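Alpha-fucosidase (Bifidobacterium bifidum, PDB 2EAB) probably hydrolyses alpha-1,2-linked L-fucose from glycans, as the calcium-binding family 95 glycoside hydrolase domain of a longer bifidobacterial protein. Local coordinates at residues R69-F74 with D141-Y146; T179-A184 with V192-A197; N204-M209 with G263-V268; K247-N252 with T275-A280. All coordinates share one frame; numbering follows the deposited sequence.

In the fold
All four contacts are antiparallel strand pairs inside the N-terminal region that belongs to the glycosyl hydrolase family 65 N-terminal family, a beta-sandwich of two sheets. Contacts 1 and 3 lie in one sheet, where strands 140-145 and 203-208 are neighbours; contacts 2 and 4 lie in the other, joined through strands 190-197 and 273-282. Centres within a sheet are about 10 Å apart, those in different sheets about 12 to 15 Å. Along the chain contact 1 closes before contact 2 opens, and contact 2 before contact 3, whereas the segments of contacts 3 and 4 alternate. Leu-144, Phe-205 and Val-268 of one sheet and Leu-195, Leu-276 and Val-248 of the other line the shared core.

Contact 1: residues R69-F74 with D141-Y146; sequences RERVTF and DIYLDY
Arg-69 and Arg-71 both carry CG anti to the backbone N (chi1 -176° in Arg-71), whereas CG of Tyr-143 stands beside its own N (chi1 -78°), and the tyrosine ring comes to rest against both arginines. The Arg-69 guanidinium lies flat on one face, its plane only 13° from that of the ring and its CZ 3.9 Å from the Tyr-143 ring centroid, a cation-pi stack with NH2 above the ring centre. The Arg-69 NH1 to Asp-145 OD2 salt bridge is long at 3.7 Å; Asp-145 OD1 accepts from Gly-147 N. Strands 69-76 and 140-145 pair antiparallel in one sheet of the N-terminal beta-sandwich, and these polar groups lie on the face turned away from the other sheet. There Asp-141 OD1 accepts three bonds: from Arg-71 NE at 2.7 Å, from Arg-71 NH2 at 3.1 Å and from Thr-73 OG1 at 2.8 Å. Both arginine nitrogens approach from above the carboxylate plane, although OD1 itself lies in the guanidinium plane. Arg-71 NH1 has a second acidic partner in Asp-43. On the inward face Phe-74 CD1 meets Ile-142 CD1 at 3.9 Å, and Val-72 packs beside Ile-142. Glu-70 turns its OE1 back to Arg-71 N at 2.9 Å, while its OE2 receives Arg-180 NE and Tyr-182 OH from the opposing sheet.

Contact 2: residues T179-A184 with V192-A197; sequences TREYFA and VARLTA
Phe-183 and Val-192 form the tightly packed end of a beta hairpin, strands 176-185 and 190-197, in one sheet of the N-terminal beta-sandwich. CG of Phe-183 takes the crowded position between its backbone N and carbonyl carbon (chi1 61°), with the ring beside the valine. Val-192 CB sits over one ring face, 3.8 Å from the Phe-183 centroid and 20° off its normal, a CH-pi contact; both valine methyls also touch the outer ring carbons. His-323 stacks on the same phenylalanine, and Val-319 of helix 316-331 packs on both residues. On the sheet face turned toward the other half of the sandwich, Tyr-182 CD1 rests on Ala-193 CB at 3.7 Å, and Leu-195 CD2 meets the aliphatic part of Arg-180, 3.6 Å from its CG. The Arg-180 chain bends at chi3, and Arg-180 and Tyr-182 both turn their polar ends to Glu-70.

Midway along the hairpin, Glu-181 and Arg-194 pair through their backbones, but their charged groups have separate partners: Glu-181 bonds Tyr-316, Lys-166 and Lys-320, while Arg-194 bridges to Asp-251. The threonine end is wetter. One water donates to both Thr-179 O and Thr-196 O, although each carbonyl already accepts a backbone N-H. A second water donates to Arg-194 O and also bonds Thr-179 OG1. The two hydroxyls close the pair directly, with Thr-179 OG1 and Thr-196 OG1 just 2.6 Å apart in a hydrogen bond.

Contact 3: residues N204-M209 with G263-V268; sequences NFNVSM and GASLKV
Asn-204 reaches Val-268 through its backbone: its CA lies 3.3 Å from Val-268 O in a CA-H...O contact. The asparagine amide is engaged by Asp-270 N and Gly-201 O. Phe-205 comes next and exchanges two backbone hydrogen bonds with Val-268. Its CG lies between the backbone N and carbonyl carbon (chi1 66°), and the ring runs alongside the Val-268 side chain. Val-268 CB stands over one ring face, 4.0 Å from the Phe-205 centroid and 17° off the normal, a CH-pi contact; Val-268 CG2 also touches Phe-205 CZ at 3.6 Å. On the other face of the sheet, Asn-206 ND2 donates to Ser-265 OG at 2.8 Å, with the hydroxyl oxygen near the amide plane. Ser-265 OG has another partner in Asp-262 OD1, and the hydroxyl thereby links Asn-206 of strand 203-208 to Asp-262. Val-207 returns to the apolar face, where its CG1 touches Leu-266 CB at 3.6 Å, and its backbone N and O both bond Leu-266. Ser-208 brings CB near Ser-265 CB. Beyond it a water accepts from Met-209 N and donates to Ala-264 O, linking the two segments past the last direct backbone bond. Strands 140-145 and 256-259 flank the pair in an antiparallel sheet whose apolar face packs on strands 241-250 and 273-282, as expected of a beta-sandwich.

Contact 4: residues K247-N252 with T275-A280; sequences KVVLDN and TLYIAA
Lys-247 and Tyr-277 exchange a pair of backbone hydrogen bonds, each N donating to the other's O: Lys-247 N to Tyr-277 O measures 2.8 Å and is nearly straight at 172°. Val-249 and Thr-275 repeat the exchange two residues on, with Val-249 N 2.9 Å from Thr-275 O and Thr-275 N 3.0 Å from Val-249 O. Thus the N-H and C=O of all four residues are satisfied across this antiparallel pair. Lys-247 O also takes a CA-H...O contact from Leu-276 CA at 3.4 Å. Between the two exchanges, Val-248 and Leu-276 bond outward instead, Val-248 with Asp-227 through the backbone and Leu-276 N with Ala-193 O.

The polar side chains find their partners beyond the pair. The extended Lys-247 chain bends at its last torsion (chi4 67°), where NZ forms a salt bridge with Asp-227 OD2 and a hydrogen bond with Gln-309 OE1. Arg-194 serves the other end: its NH1 bonds Thr-275 OG1, and its bridge to Asp-251 joins that residue to strand 190-197.

Val-249 CG2 meets the edge of the Tyr-277 ring, 3.9 Å from CE2 and in the ring plane. Val-248 CG1 and Leu-276 CD1 lie 4.0 Å apart on the opposite face of the sheet. That face packs Val-248 against Leu-266 and Val-268 of strand 266-271, while Lys-247 and Tyr-277 lie against helix 297-314 and strand 190-197 flanks Thr-275 to Ile-278.

Contact 1: residues R69-F74 with D141-Y146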
loop_
_atom_site.group_PDB
_atom_site.type_symbol
_atom_site.label_atom_id
_atom_site.label_comp_id
_atom_site.label_asym_id
_atom_site.label_seq_id
_atom_site.Cartn_x
_atom_site.Cartn_y
_atom_site.Cartn_z
ATOM N N ARG A 69 30.311 -9.853 12.912
ATOM C CA ARG A 69 29.865 -8.462 12.904
ATOM C C ARG A 69 28.406 -8.413 12.475
ATOM O O ARG A 69 28.079 -8.179 11.308
ATOM C CB ARG A 69 30.761 -7.569 12.038
ATOM C CG ARG A 69 30.450 -6.081 12.185
ATOM C CD ARG A 69 31.609 -5.216 11.726
ATOM N NE ARG A 69 31.210 -3.827 11.484
ATOM C CZ ARG A 69 31.165 -2.871 12.409
ATOM N NH1 ARG A 69 31.482 -3.127 13.674
ATOM N NH2 ARG A 69 30.796 -1.643 12.064
ATOM N N GLU A 70 27.540 -8.670 13.446
ATOM C CA GLU A 70 26.107 -8.651 13.221
ATOM C C GLU A 70 25.639 -7.237 12.889
ATOM O O GLU A 70 26.187 -6.249 13.391
ATOM C CB GLU A 70 25.374 -9.220 14.438
ATOM C CG GLU A 70 23.850 -9.081 14.421
ATOM C CD GLU A 70 23.148 -9.920 13.349
ATOM O OE1 GLU A 70 23.462 -9.773 12.151
ATOM O OE2 GLU A 70 22.251 -10.712 13.717
ATOM N N ARG A 71 24.624 -7.165 12.036
ATOM C CA ARG A 71 24.112 -5.907 11.523
ATOM C C ARG A 71 22.591 -5.951 11.469
ATOM O O ARG A 71 22.005 -6.916 10.966
ATOM C CB ARG A 71 24.679 -5.655 10.126
ATOM C CG ARG A 71 24.287 -4.327 9.506
ATOM C CD ARG A 71 24.901 -4.190 8.133
ATOM N NE ARG A 71 24.444 -2.972 7.468
ATOM C CZ ARG A 71 24.816 -2.582 6.250
ATOM N NH1 ARG A 71 25.661 -3.310 5.526
ATOM N NH2 ARG A 71 24.333 -1.452 5.749
ATOM N N VAL A 72 21.970 -4.905 12.007
ATOM C CA VAL A 72 20.544 -4.657 11.828
ATOM C C VAL A 72 20.401 -3.263 11.233
ATOM O O VAL A 72 20.653 -2.261 11.900
ATOM C CB VAL A 72 19.760 -4.757 13.156
ATOM C CG1 VAL A 72 18.271 -4.508 12.923
ATOM C CG2 VAL A 72 19.989 -6.112 13.817
ATOM N N THR A 73 20.024 -3.206 9.963
ATOM C CA THR A 73 19.809 -1.930 9.293
ATOM C C THR A 73 18.578 -1.269 9.916
ATOM O O THR A 73 17.567 -1.938 10.153
ATOM C CB THR A 73 19.699 -2.145 7.777
ATOM O OG1 THR A 73 20.939 -2.685 7.296
ATOM C CG2 THR A 73 19.397 -0.846 7.045
ATOM N N PHE A 74 18.676 0.025 10.202
ATOM C CA PHE A 74 17.711 0.702 11.062
ATOM C C PHE A 74 16.990 1.847 10.362
ATOM O O PHE A 74 17.611 2.620 9.622
ATOM C CB PHE A 74 18.415 1.217 12.325
ATOM C CG PHE A 74 17.476 1.759 13.363
ATOM C CD1 PHE A 74 16.848 0.908 14.266
ATOM C CD2 PHE A 74 17.200 3.121 13.425
ATOM C CE1 PHE A 74 15.970 1.408 15.223
ATOM C CE2 PHE A 74 16.319 3.626 14.376
ATOM C CZ PHE A 74 15.701 2.764 15.276
ATOM N N ASP A 141 22.509 1.996 10.952
ATOM C CA ASP A 141 22.594 0.583 11.306
ATOM C C ASP A 141 22.915 0.411 12.779
ATOM O O ASP A 141 23.528 1.281 13.392
ATOM C CB ASP A 141 23.691 -0.123 10.502
ATOM C CG ASP A 141 23.494 -0.011 9.006
ATOM O OD1 ASP A 141 22.879 -0.926 8.420
ATOM O OD2 ASP A 141 23.966 0.988 8.421
ATOM N N ILE A 142 22.480 -0.719 13.333
ATOM C CA ILE A 142 22.964 -1.215 14.614
ATOM C C ILE A 142 23.976 -2.315 14.308
ATOM O O ILE A 142 23.659 -3.272 13.597
ATOM C CB ILE A 142 21.816 -1.797 15.477
ATOM C CG1 ILE A 142 20.726 -0.741 15.700
ATOM C CG2 ILE A 142 22.354 -2.330 16.816
ATOM C CD1 ILE A 142 19.410 -1.298 16.215
ATOM N N TYR A 143 25.197 -2.159 14.817
ATOM C CA TYR A 143 26.219 -3.203 14.700
ATOM C C TYR A 143 26.491 -3.857 16.043
ATOM O O TYR A 143 26.665 -3.175 17.051
ATOM C CB TYR A 143 27.522 -2.650 14.122
ATOM C CG TYR A 143 27.498 -2.439 12.626
ATOM C CD1 TYR A 143 27.659 -3.509 11.747
ATOM C CD2 TYR A 143 27.320 -1.167 12.085
ATOM C CE1 TYR A 143 27.649 -3.316 10.371
ATOM C CE2 TYR A 143 27.304 -0.966 10.705
ATOM C CZ TYR A 143 27.467 -2.045 9.858
ATOM O OH TYR A 143 27.459 -1.864 8.496
ATOM N N LEU A 144 26.506 -5.188 16.037
ATOM C CA LEU A 144 26.838 -5.979 17.215
ATOM C C LEU A 144 28.051 -6.827 16.859
ATOM O O LEU A 144 27.926 -7.868 16.217
ATOM C CB LEU A 144 25.651 -6.855 17.642
ATOM C CG LEU A 144 24.306 -6.155 17.882
ATOM C CD1 LEU A 144 23.179 -7.165 18.045
ATOM C CD2 LEU A 144 24.367 -5.237 19.085
ATOM N N ASP A 145 29.229 -6.344 17.248
ATOM C CA ASP A 145 30.487 -6.955 16.823
ATOM C C ASP A 145 31.018 -7.899 17.896
ATOM O O ASP A 145 31.464 -7.466 18.957
ATOM C CB ASP A 145 31.524 -5.877 16.461
ATOM C CG ASP A 145 32.768 -6.449 15.786
ATOM O OD1 ASP A 145 32.907 -7.687 15.690
ATOM O OD2 ASP A 145 33.622 -5.649 15.346
ATOM N N TYR A 146 30.949 -9.193 17.596
ATOM C CA TYR A 146 31.345 -10.249 18.523
ATOM C C TYR A 146 32.853 -10.498 18.510
ATOM O O TYR A 146 33.387 -11.144 19.417
ATOM C CB TYR A 146 30.587 -11.541 18.195
ATOM C CG TYR A 146 29.134 -11.558 18.642
ATOM C CD1 TYR A 146 28.205 -10.650 18.123
ATOM C CD2 TYR A 146 28.686 -12.494 19.571
ATOM C CE1 TYR A 146 26.871 -10.668 18.531
ATOM C CE2 TYR A 146 27.355 -12.527 19.983
ATOM C CZ TYR A 146 26.451 -11.611 19.459
ATOM O OH TYR A 146 25.135 -11.647 19.869
#

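Contact 2: residues T179-A184 with V192-A197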
loop_
_atom_site.group_PDB
_atom_site.type_symbol
_atom_site.label_atom_id
_atom_site.label_comp_id
_atom_site.label_asym_id
_atom_site.label_seq_id
_atom_site.Cartn_x
_atom_site.Cartn_y
_atom_site.Cartn_z
ATOM N N THR A 179 22.598 -17.070 20.448
ATOM C CA THR A 179 21.285 -16.751 19.890
ATOM C C THR A 179 21.012 -15.255 19.899
ATOM O O THR A 179 21.515 -14.516 20.755
ATOM C CB THR A 179 20.115 -17.476 20.611
ATOM O OG1 THR A 179 19.845 -16.852 21.869
ATOM C CG2 THR A 179 20.416 -18.959 20.816
ATOM N N ARG A 180 20.203 -14.827 18.932
ATOM C CA ARG A 180 19.741 -13.453 18.832
ATOM C C ARG A 180 18.268 -13.454 18.483
ATOM O O ARG A 180 17.807 -14.282 17.698
ATOM C CB ARG A 180 20.531 -12.686 17.773
ATOM C CG ARG A 180 22.037 -12.761 17.962
ATOM C CD ARG A 180 22.746 -11.658 17.221
ATOM N NE ARG A 180 23.068 -12.054 15.859
ATOM C CZ ARG A 180 24.265 -12.478 15.461
ATOM N NH1 ARG A 180 25.277 -12.561 16.315
ATOM N NH2 ARG A 180 24.448 -12.812 14.201
ATOM N N GLU A 181 17.544 -12.523 19.087
ATOM C CA GLU A 181 16.129 -12.338 18.823
ATOM C C GLU A 181 15.860 -10.847 18.719
ATOM O O GLU A 181 16.308 -10.073 19.563
ATOM C CB GLU A 181 15.295 -12.942 19.949
ATOM C CG GLU A 181 13.799 -12.777 19.780
ATOM C CD GLU A 181 13.057 -13.022 21.072
ATOM O OE1 GLU A 181 13.143 -12.167 21.978
ATOM O OE2 GLU A 181 12.380 -14.064 21.179
ATOM N N TYR A 182 15.126 -10.457 17.680
ATOM C CA TYR A 182 14.812 -9.055 17.439
ATOM C C TYR A 182 13.325 -8.856 17.208
ATOM O O TYR A 182 12.705 -9.599 16.452
ATOM C CB TYR A 182 15.539 -8.543 16.199
ATOM C CG TYR A 182 17.022 -8.790 16.142
ATOM C CD1 TYR A 182 17.915 -7.909 16.753
ATOM C CD2 TYR A 182 17.540 -9.873 15.437
ATOM C CE1 TYR A 182 19.282 -8.118 16.689
ATOM C CE2 TYR A 182 18.906 -10.088 15.363
ATOM C CZ TYR A 182 19.766 -9.200 15.988
ATOM O OH TYR A 182 21.124 -9.388 15.913
ATOM N N PHE A 183 12.760 -7.835 17.842
ATOM C CA PHE A 183 11.394 -7.414 17.536
ATOM C C PHE A 183 11.213 -5.937 17.837
ATOM O O PHE A 183 12.035 -5.330 18.519
ATOM C CB PHE A 183 10.339 -8.288 18.247
ATOM C CG PHE A 183 10.411 -8.259 19.753
ATOM C CD1 PHE A 183 9.728 -7.288 20.477
ATOM C CD2 PHE A 183 11.123 -9.232 20.447
ATOM C CE1 PHE A 183 9.772 -7.271 21.872
ATOM C CE2 PHE A 183 11.176 -9.220 21.838
ATOM C CZ PHE A 183 10.498 -8.246 22.551
ATOM N N ALA A 184 10.154 -5.355 17.285
ATOM C CA ALA A 184 9.809 -3.968 17.563
ATOM C C ALA A 184 8.377 -3.932 18.050
ATOM O O ALA A 184 7.443 -4.245 17.305
ATOM C CB ALA A 184 9.989 -3.101 16.332
ATOM N N VAL A 192 13.679 -4.382 20.558
ATOM C CA VAL A 192 14.343 -5.247 21.524
ATOM C C VAL A 192 15.281 -6.188 20.786
ATOM O O VAL A 192 14.906 -6.778 19.774
ATOM C CB VAL A 192 13.303 -6.049 22.357
ATOM C CG1 VAL A 192 13.981 -7.086 23.247
ATOM C CG2 VAL A 192 12.445 -5.110 23.199
ATOM N N ALA A 193 16.512 -6.290 21.284
ATOM C CA ALA A 193 17.442 -7.326 20.859
ATOM C C ALA A 193 17.833 -8.149 22.080
ATOM O O ALA A 193 18.436 -7.628 23.023
ATOM C CB ALA A 193 18.666 -6.724 20.198
ATOM N N ARG A 194 17.458 -9.424 22.061
ATOM C CA ARG A 194 17.770 -10.357 23.134
ATOM C C ARG A 194 18.914 -11.241 22.666
ATOM O O ARG A 194 18.784 -11.954 21.674
ATOM C CB ARG A 194 16.532 -11.192 23.478
ATOM C CG ARG A 194 16.746 -12.274 24.532
ATOM C CD ARG A 194 16.952 -11.682 25.911
ATOM N NE ARG A 194 17.220 -12.717 26.907
ATOM C CZ ARG A 194 17.652 -12.480 28.142
ATOM N NH1 ARG A 194 17.876 -11.237 28.550
ATOM N NH2 ARG A 194 17.870 -13.492 28.973
ATOM N N LEU A 195 20.041 -11.169 23.375
ATOM C CA LEU A 195 21.264 -11.850 22.958
ATOM C C LEU A 195 21.743 -12.788 24.052
ATOM O O LEU A 195 21.799 -12.399 25.216
ATOM C CB LEU A 195 22.355 -10.825 22.629
ATOM C CG LEU A 195 21.955 -9.635 21.747
ATOM C CD1 LEU A 195 23.037 -8.581 21.728
ATOM C CD2 LEU A 195 21.624 -10.080 20.334
ATOM N N THR A 196 22.064 -14.026 23.677
ATOM C CA THR A 196 22.546 -15.024 24.640
ATOM C C THR A 196 23.755 -15.811 24.147
ATOM O O THR A 196 23.987 -15.942 22.943
ATOM C CB THR A 196 21.446 -16.052 25.039
ATOM O OG1 THR A 196 21.292 -17.026 24.001
ATOM C CG2 THR A 196 20.106 -15.373 25.334
ATOM N N ALA A 197 24.521 -16.322 25.108
ATOM C CA ALA A 197 25.517 -17.360 24.869
ATOM C C ALA A 197 25.186 -18.539 25.785
ATOM O O ALA A 197 24.656 -18.342 26.876
ATOM C CB ALA A 197 26.907 -16.836 25.157
HETATM O O HOH W 1 24.231 -13.910 20.919
HETATM O O HOH W 2 18.252 -14.636 21.913
#

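Contact 3: residues N204-M209 with G263-V268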
loop_
_atom_site.group_PDB
_atom_site.type_symbol
_atom_site.label_atom_id
_atom_site.label_comp_id
_atom_site.label_asym_id
_atom_site.label_seq_id
_atom_site.Cartn_x
_atom_site.Cartn_y
_atom_site.Cartn_z
ATOM N N ASN A 204 30.303 -11.630 24.542
ATOM C CA ASN A 204 31.215 -10.505 24.410
ATOM C C ASN A 204 30.969 -9.815 23.078
ATOM O O ASN A 204 31.081 -10.441 22.023
ATOM C CB ASN A 204 32.668 -10.985 24.482
ATOM C CG ASN A 204 32.993 -11.663 25.796
ATOM O OD1 ASN A 204 33.266 -11.005 26.794
ATOM N ND2 ASN A 204 32.964 -12.991 25.798
ATOM N N PHE A 205 30.617 -8.534 23.126
ATOM C CA PHE A 205 30.365 -7.777 21.901
ATOM C C PHE A 205 30.422 -6.271 22.106
ATOM O O PHE A 205 30.279 -5.772 23.220
ATOM C CB PHE A 205 29.022 -8.176 21.260
ATOM C CG PHE A 205 27.823 -7.804 22.081
ATOM C CD1 PHE A 205 27.223 -6.558 21.931
ATOM C CD2 PHE A 205 27.289 -8.700 23.000
ATOM C CE1 PHE A 205 26.120 -6.205 22.691
ATOM C CE2 PHE A 205 26.179 -8.357 23.763
ATOM C CZ PHE A 205 25.594 -7.104 23.606
ATOM N N ASN A 206 30.635 -5.567 20.999
ATOM C CA ASN A 206 30.588 -4.121 20.957
ATOM C C ASN A 206 29.318 -3.700 20.225
ATOM O O ASN A 206 29.034 -4.206 19.137
ATOM C CB ASN A 206 31.832 -3.597 20.237
ATOM C CG ASN A 206 31.829 -2.097 20.069
ATOM O OD1 ASN A 206 31.133 -1.558 19.204
ATOM N ND2 ASN A 206 32.628 -1.410 20.876
ATOM N N VAL A 207 28.553 -2.794 20.826
ATOM C CA VAL A 207 27.355 -2.269 20.170
ATOM C C VAL A 207 27.551 -0.815 19.758
ATOM O O VAL A 207 27.977 0.022 20.556
ATOM C CB VAL A 207 26.056 -2.471 21.012
ATOM C CG1 VAL A 207 26.198 -1.910 22.408
ATOM C CG2 VAL A 207 24.848 -1.850 20.311
ATOM N N SER A 208 27.256 -0.540 18.491
ATOM C CA SER A 208 27.306 0.811 17.952
ATOM C C SER A 208 26.063 1.066 17.107
ATOM O O SER A 208 25.368 0.129 16.706
ATOM C CB SER A 208 28.580 1.020 17.130
ATOM O OG SER A 208 28.660 0.105 16.055
ATOM N N MET A 209 25.773 2.338 16.850
ATOM C CA MET A 209 24.614 2.692 16.035
ATOM C C MET A 209 24.925 3.869 15.107
ATOM O O MET A 209 24.351 4.955 15.257
ATOM C CB MET A 209 23.397 2.973 16.921
ATOM C CG MET A 209 22.065 2.939 16.178
ATOM S SD MET A 209 20.688 3.103 17.322
ATOM C CE MET A 209 19.310 3.145 16.194
ATOM N N GLY A 263 34.910 5.576 21.990
ATOM C CA GLY A 263 34.060 6.604 22.594
ATOM C C GLY A 263 32.728 6.794 21.889
ATOM O O GLY A 263 32.045 7.801 22.092
ATOM N N ALA A 264 32.355 5.818 21.063
ATOM C CA ALA A 264 31.139 5.900 20.257
ATOM C C ALA A 264 30.402 4.562 20.242
ATOM O O ALA A 264 29.648 4.257 19.312
ATOM C CB ALA A 264 31.479 6.350 18.839
ATOM N N SER A 265 30.625 3.772 21.291
ATOM C CA SER A 265 30.059 2.435 21.395
ATOM C C SER A 265 30.045 1.952 22.842
ATOM O O SER A 265 30.658 2.563 23.722
ATOM C CB SER A 265 30.844 1.456 20.519
ATOM O OG SER A 265 32.187 1.344 20.960
ATOM N N LEU A 266 29.335 0.855 23.075
ATOM C CA LEU A 266 29.256 0.243 24.391
ATOM C C LEU A 266 29.804 -1.175 24.288
ATOM O O LEU A 266 29.526 -1.887 23.321
ATOM C CB LEU A 266 27.802 0.242 24.863
ATOM C CG LEU A 266 27.376 0.578 26.296
ATOM C CD1 LEU A 266 28.374 1.443 27.056
ATOM C CD2 LEU A 266 26.009 1.250 26.264
ATOM N N LYS A 267 30.602 -1.569 25.279
ATOM C CA LYS A 267 31.242 -2.879 25.286
ATOM C C LYS A 267 30.626 -3.774 26.353
ATOM O O LYS A 267 30.565 -3.404 27.529
ATOM C CB LYS A 267 32.751 -2.734 25.518
ATOM C CG LYS A 267 33.543 -4.032 25.394
ATOM C CD LYS A 267 34.985 -3.827 25.836
ATOM C CE LYS A 267 35.818 -5.074 25.605
ATOM N NZ LYS A 267 37.223 -4.886 26.061
ATOM N N VAL A 268 30.162 -4.945 25.926
ATOM C CA VAL A 268 29.671 -5.977 26.832
ATOM C C VAL A 268 30.737 -7.060 26.919
ATOM O O VAL A 268 31.169 -7.598 25.898
ATOM C CB VAL A 268 28.329 -6.581 26.341
ATOM C CG1 VAL A 268 27.913 -7.773 27.199
ATOM C CG2 VAL A 268 27.238 -5.522 26.343
HETATM O O HOH W 3 27.558 4.396 17.525
#

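Contact 4: residues K247-N252 with T275-A280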
loop_
_atom_site.group_PDB
_atom_site.type_symbol
_atom_site.label_atom_id
_atom_site.label_comp_id
_atom_site.label_asym_id
_atom_site.label_seq_id
_atom_site.Cartn_x
_atom_site.Cartn_y
_atom_site.Cartn_z
ATOM N N LYS A 247 19.844 1.145 25.186
ATOM C CA LYS A 247 20.050 0.849 26.598
ATOM C C LYS A 247 20.386 -0.633 26.734
ATOM O O LYS A 247 19.610 -1.492 26.314
ATOM C CB LYS A 247 18.789 1.204 27.391
ATOM C CG LYS A 247 18.900 1.016 28.896
ATOM C CD LYS A 247 17.576 1.326 29.567
ATOM C CE LYS A 247 17.672 1.235 31.083
ATOM N NZ LYS A 247 18.538 2.293 31.672
ATOM N N VAL A 248 21.549 -0.920 27.319
ATOM C CA VAL A 248 22.049 -2.288 27.441
ATOM C C VAL A 248 21.820 -2.802 28.863
ATOM O O VAL A 248 22.357 -2.246 29.827
ATOM C CB VAL A 248 23.554 -2.372 27.070
ATOM C CG1 VAL A 248 24.047 -3.806 27.139
ATOM C CG2 VAL A 248 23.797 -1.801 25.679
ATOM N N VAL A 249 21.016 -3.856 28.985
ATOM C CA VAL A 249 20.665 -4.415 30.292
ATOM C C VAL A 249 21.212 -5.837 30.447
ATOM O O VAL A 249 20.760 -6.766 29.775
ATOM C CB VAL A 249 19.130 -4.388 30.542
ATOM C CG1 VAL A 249 18.801 -4.838 31.966
ATOM C CG2 VAL A 249 18.564 -2.995 30.288
ATOM N N LEU A 250 22.190 -5.989 31.338
ATOM C CA LEU A 250 22.789 -7.290 31.633
ATOM C C LEU A 250 21.870 -8.110 32.529
ATOM O O LEU A 250 21.330 -7.590 33.506
ATOM C CB LEU A 250 24.138 -7.118 32.342
ATOM C CG LEU A 250 25.261 -6.281 31.722
ATOM C CD1 LEU A 250 26.349 -6.034 32.756
ATOM C CD2 LEU A 250 25.843 -6.950 30.492
ATOM N N ASP A 251 21.702 -9.390 32.198
ATOM C CA ASP A 251 20.967 -10.321 33.057
ATOM C C ASP A 251 21.641 -10.450 34.417
ATOM O O ASP A 251 22.855 -10.653 34.493
ATOM C CB ASP A 251 20.872 -11.702 32.409
ATOM C CG ASP A 251 19.647 -11.858 31.532
ATOM O OD1 ASP A 251 19.125 -10.842 31.025
ATOM O OD2 ASP A 251 19.208 -13.011 31.345
ATOM N N ASN A 252 20.843 -10.319 35.477
ATOM C CA ASN A 252 21.295 -10.504 36.865
ATOM C C ASN A 252 22.512 -9.654 37.247
ATOM O O ASN A 252 23.193 -9.937 38.238
ATOM C CB ASN A 252 21.568 -11.991 37.152
ATOM C CG ASN A 252 20.429 -12.897 36.708
ATOM O OD1 ASN A 252 19.283 -12.734 37.131
ATOM N ND2 ASN A 252 20.745 -13.866 35.853
ATOM N N THR A 275 19.687 -7.872 27.257
ATOM C CA THR A 275 18.593 -7.287 26.487
ATOM C C THR A 275 18.955 -5.856 26.127
ATOM O O THR A 275 19.339 -5.064 26.992
ATOM C CB THR A 275 17.257 -7.308 27.260
ATOM O OG1 THR A 275 17.005 -8.631 27.744
ATOM C CG2 THR A 275 16.093 -6.871 26.359
ATOM N N LEU A 276 18.853 -5.544 24.839
ATOM C CA LEU A 276 19.020 -4.187 24.345
ATOM C C LEU A 276 17.650 -3.587 24.087
ATOM O O LEU A 276 16.801 -4.221 23.459
ATOM C CB LEU A 276 19.832 -4.180 23.050
ATOM C CG LEU A 276 21.362 -4.121 23.116
ATOM C CD1 LEU A 276 21.979 -5.182 24.024
ATOM C CD2 LEU A 276 21.938 -4.214 21.712
ATOM N N TYR A 277 17.440 -2.379 24.594
ATOM C CA TYR A 277 16.246 -1.605 24.289
ATOM C C TYR A 277 16.654 -0.428 23.419
ATOM O O TYR A 277 17.512 0.375 23.800
ATOM C CB TYR A 277 15.561 -1.134 25.569
ATOM C CG TYR A 277 15.036 -2.274 26.409
ATOM C CD1 TYR A 277 13.812 -2.880 26.111
ATOM C CD2 TYR A 277 15.771 -2.762 27.488
ATOM C CE1 TYR A 277 13.328 -3.938 26.874
ATOM C CE2 TYR A 277 15.294 -3.820 28.257
ATOM C CZ TYR A 277 14.072 -4.397 27.945
ATOM O OH TYR A 277 13.599 -5.445 28.699
ATOM N N ILE A 278 16.041 -0.350 22.243
ATOM C CA ILE A 278 16.415 0.626 21.228
ATOM C C ILE A 278 15.202 1.480 20.886
ATOM O O ILE A 278 14.135 0.954 20.549
ATOM C CB ILE A 278 16.945 -0.067 19.949
ATOM C CG1 ILE A 278 18.148 -0.964 20.278
ATOM C CG2 ILE A 278 17.315 0.969 18.892
ATOM C CD1 ILE A 278 18.076 -2.346 19.655
ATOM N N ALA A 279 15.363 2.796 20.982
ATOM C CA ALA A 279 14.302 3.718 20.594
ATOM C C ALA A 279 14.870 4.832 19.734
ATOM O O ALA A 279 16.067 5.123 19.788
ATOM C CB ALA A 279 13.609 4.288 21.816
ATOM N N ALA A 280 14.006 5.457 18.936
ATOM C CA ALA A 280 14.410 6.568 18.091
ATOM C C ALA A 280 13.219 7.462 17.817
ATOM O O ALA A 280 12.069 7.005 17.831
ATOM C CB ALA A 280 15.002 6.065 16.790
#